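Local coordinates for DNA/pantothenate metabolism flavoprotein (Streptomyces sparsogenes DSM 40356, PDB 7CFU) that binds flavin mononucleotide and, as an FMN-dependent cysteine decarboxylase, probably carries out oxidative decarboxylation of a peptide's C-terminal cysteine in natural-product biosynthesis, at residues Q157-E160 with R164-E167. Residues are numbered along the deposited sequence; the frame is centred on the assembly and turned at random.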
ATOM      1  N   GLN A 157      42.672  -0.457 -15.155  1.00 37.30           N
ATOM      2  CA  GLN A 157      42.819   0.182 -13.854  1.00 31.53           C
ATOM      3  C   GLN A 157      42.717  -0.836 -12.728  1.00 36.77           C
ATOM      4  O   GLN A 157      43.454  -0.752 -11.738  1.00 41.53           O
ATOM      5  CB  GLN A 157      41.761   1.261 -13.675  1.00 37.27           C
ATOM      6  CG  GLN A 157      41.837   1.947 -12.330  1.00 36.50           C
ATOM      7  CD  GLN A 157      43.144   2.711 -12.151  1.00 43.75           C
ATOM      8  OE1 GLN A 157      43.262   3.848 -12.594  1.00 35.61           O
ATOM      9  NE2 GLN A 157      44.127   2.086 -11.507  1.00 37.02           N
ATOM     10  N   LEU A 158      41.811  -1.808 -12.864  1.00 34.14           N
ATOM     11  CA  LEU A 158      41.646  -2.816 -11.818  1.00 40.50           C
ATOM     12  C   LEU A 158      42.857  -3.735 -11.735  1.00 36.25           C
ATOM     13  O   LEU A 158      43.260  -4.140 -10.640  1.00 33.99           O
ATOM     14  CB  LEU A 158      40.377  -3.630 -12.062  1.00 35.43           C
ATOM     15  CG  LEU A 158      39.058  -2.922 -11.767  1.00 40.76           C
ATOM     16  CD1 LEU A 158      37.891  -3.674 -12.394  1.00 35.20           C
ATOM     17  CD2 LEU A 158      38.885  -2.809 -10.260  1.00 30.32           C
ATOM     18  N   ARG A 159      43.434  -4.098 -12.885  1.00 42.19           N
ATOM     19  CA  ARG A 159      44.646  -4.910 -12.878  1.00 44.43           C
ATOM     20  C   ARG A 159      45.806  -4.163 -12.230  1.00 38.89           C
ATOM     21  O   ARG A 159      46.565  -4.743 -11.446  1.00 42.92           O
ATOM     22  CB  ARG A 159      44.992  -5.345 -14.301  1.00 42.11           C
ATOM     23  CG  ARG A 159      44.081  -6.446 -14.817  1.00 42.07           C
ATOM     24  CD  ARG A 159      44.385  -6.799 -16.257  1.00 41.27           C
ATOM     25  NE  ARG A 159      43.682  -8.014 -16.661  1.00 48.56           N
ATOM     26  CZ  ARG A 159      43.220  -8.227 -17.887  1.00 43.47           C
ATOM     27  NH1 ARG A 159      43.388  -7.306 -18.827  1.00 41.13           N
ATOM     28  NH2 ARG A 159      42.593  -9.356 -18.172  1.00 50.10           N
ATOM     29  N   GLU A 160      45.958  -2.875 -12.545  1.00 42.56           N
ATOM     30  CA  GLU A 160      46.996  -2.079 -11.898  1.00 38.78           C
ATOM     31  C   GLU A 160      46.759  -1.971 -10.399  1.00 44.47           C
ATOM     32  O   GLU A 160      47.717  -1.879  -9.618  1.00 39.46           O
ATOM     33  CB  GLU A 160      47.072  -0.700 -12.556  1.00 44.39           C
ATOM     34  CG  GLU A 160      47.507  -0.781 -14.029  1.00 56.77           C
ATOM     35  CD  GLU A 160      47.567   0.569 -14.733  1.00 65.29           C
ATOM     36  OE1 GLU A 160      47.376   1.606 -14.065  1.00 71.58           O
ATOM     37  OE2 GLU A 160      47.813   0.590 -15.960  1.00 70.04           O
ATOM     38  N   ARG A 164      42.602  -9.506 -10.024  1.00 42.90           N
ATOM     39  CA  ARG A 164      42.711 -10.525 -11.062  1.00 42.86           C
ATOM     40  C   ARG A 164      41.430 -10.534 -11.886  1.00 43.75           C
ATOM     41  O   ARG A 164      40.348 -10.834 -11.363  1.00 41.54           O
ATOM     42  CB  ARG A 164      42.964 -11.889 -10.418  1.00 48.79           C
ATOM     43  CG  ARG A 164      42.979 -13.114 -11.338  1.00 51.71           C
ATOM     44  CD  ARG A 164      44.240 -13.260 -12.187  1.00 49.97           C
ATOM     45  NE  ARG A 164      44.273 -14.573 -12.834  1.00 51.61           N
ATOM     46  CZ  ARG A 164      43.687 -14.877 -13.988  1.00 62.11           C
ATOM     47  NH1 ARG A 164      43.005 -13.961 -14.665  1.00 57.29           N
ATOM     48  NH2 ARG A 164      43.781 -16.112 -14.464  1.00 67.00           N
ATOM     49  N   ILE A 165      41.552 -10.211 -13.167  1.00 40.03           N
ATOM     50  CA  ILE A 165      40.415 -10.145 -14.074  1.00 38.87           C
ATOM     51  C   ILE A 165      40.419 -11.389 -14.952  1.00 47.34           C
ATOM     52  O   ILE A 165      41.409 -11.673 -15.638  1.00 50.27           O
ATOM     53  CB  ILE A 165      40.463  -8.871 -14.927  1.00 39.30           C
ATOM     54  CG1 ILE A 165      40.586  -7.645 -14.030  1.00 42.60           C
ATOM     55  CG2 ILE A 165      39.238  -8.785 -15.830  1.00 44.19           C
ATOM     56  CD1 ILE A 165      39.396  -7.424 -13.120  1.00 45.81           C
ATOM     57  N   VAL A 166      39.312 -12.124 -14.945  1.00 44.05           N
ATOM     58  CA  VAL A 166      39.105 -13.252 -15.843  1.00 37.80           C
ATOM     59  C   VAL A 166      38.261 -12.745 -16.998  1.00 41.85           C
ATOM     60  O   VAL A 166      37.055 -12.529 -16.844  1.00 42.28           O
ATOM     61  CB  VAL A 166      38.425 -14.436 -15.143  1.00 44.32           C
ATOM     62  CG1 VAL A 166      38.175 -15.559 -16.148  1.00 40.31           C
ATOM     63  CG2 VAL A 166      39.272 -14.922 -13.972  1.00 42.81           C
ATOM     64  N   GLU A 167      38.895 -12.564 -18.156  1.00 38.74           N
ATOM     65  CA  GLU A 167      38.218 -11.983 -19.299  1.00 38.72           C
ATOM     66  C   GLU A 167      37.131 -12.926 -19.810  1.00 37.71           C
ATOM     67  O   GLU A 167      37.291 -14.150 -19.760  1.00 41.93           O
ATOM     68  CB  GLU A 167      39.224 -11.694 -20.410  1.00 39.93           C
ATOM     69  CG  GLU A 167      40.317 -10.743 -19.973  1.00 54.68           C
ATOM     70  CD  GLU A 167      41.201 -10.296 -21.117  1.00 56.48           C
ATOM     71  OE1 GLU A 167      40.905 -10.658 -22.278  1.00 62.16           O
ATOM     72  OE2 GLU A 167      42.194  -9.587 -20.849  1.00 59.78           O
TER
HETATM   73  O   HOH W   1      44.422  -9.627 -14.306  1.00 51.92           O
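Arg159 sets off with CG anti to its own carbonyl carbon (chi1 -75°) and runs extended from CG to NE, and Glu167, likewise stretched beyond CG, reaches the end of this chain at about a right angle. A single carboxylate oxygen takes the salt bridge: Arg159 NH2 lies 2.7 Å from Glu167 OE2, a fairly straight bond made to the anti lone pair and within the guanidinium plane, while Arg159 NH1 adds a weak bond of 3.3 Å to Glu167 OE2. The guanidinium and carboxylate planes are 37° apart, and both nitrogens turn to one oxygen rather than pairing with two. On its way the arginine chain slants across the Ile165 side chain, Arg159 CG lying 3.8 Å from Ile165 CG1. The segments close a helix–loop–strand connection of the Rossmann-like flavoprotein fold, in which helix 149-160 leads into the edge strand 164-165 of the parallel sheet, beside strand 135-139. A water oxygen accepts from Arg159 NE at 2.9 Å and from Ile165 N, joining side chain to strand backbone. An alanine in place of Arg159 would probably leave the Glu167 carboxylate without this charged mate, take one donor from the bridging water and remove part of the cover over Ile165. Deeper in, Ile165 CD1 meets Leu158 CB at 4.1 Å; Leu158 also packs on Leu112, Ala115 and Ala116 of helix 109-117, and Ile165 on Ile137 and Pro139.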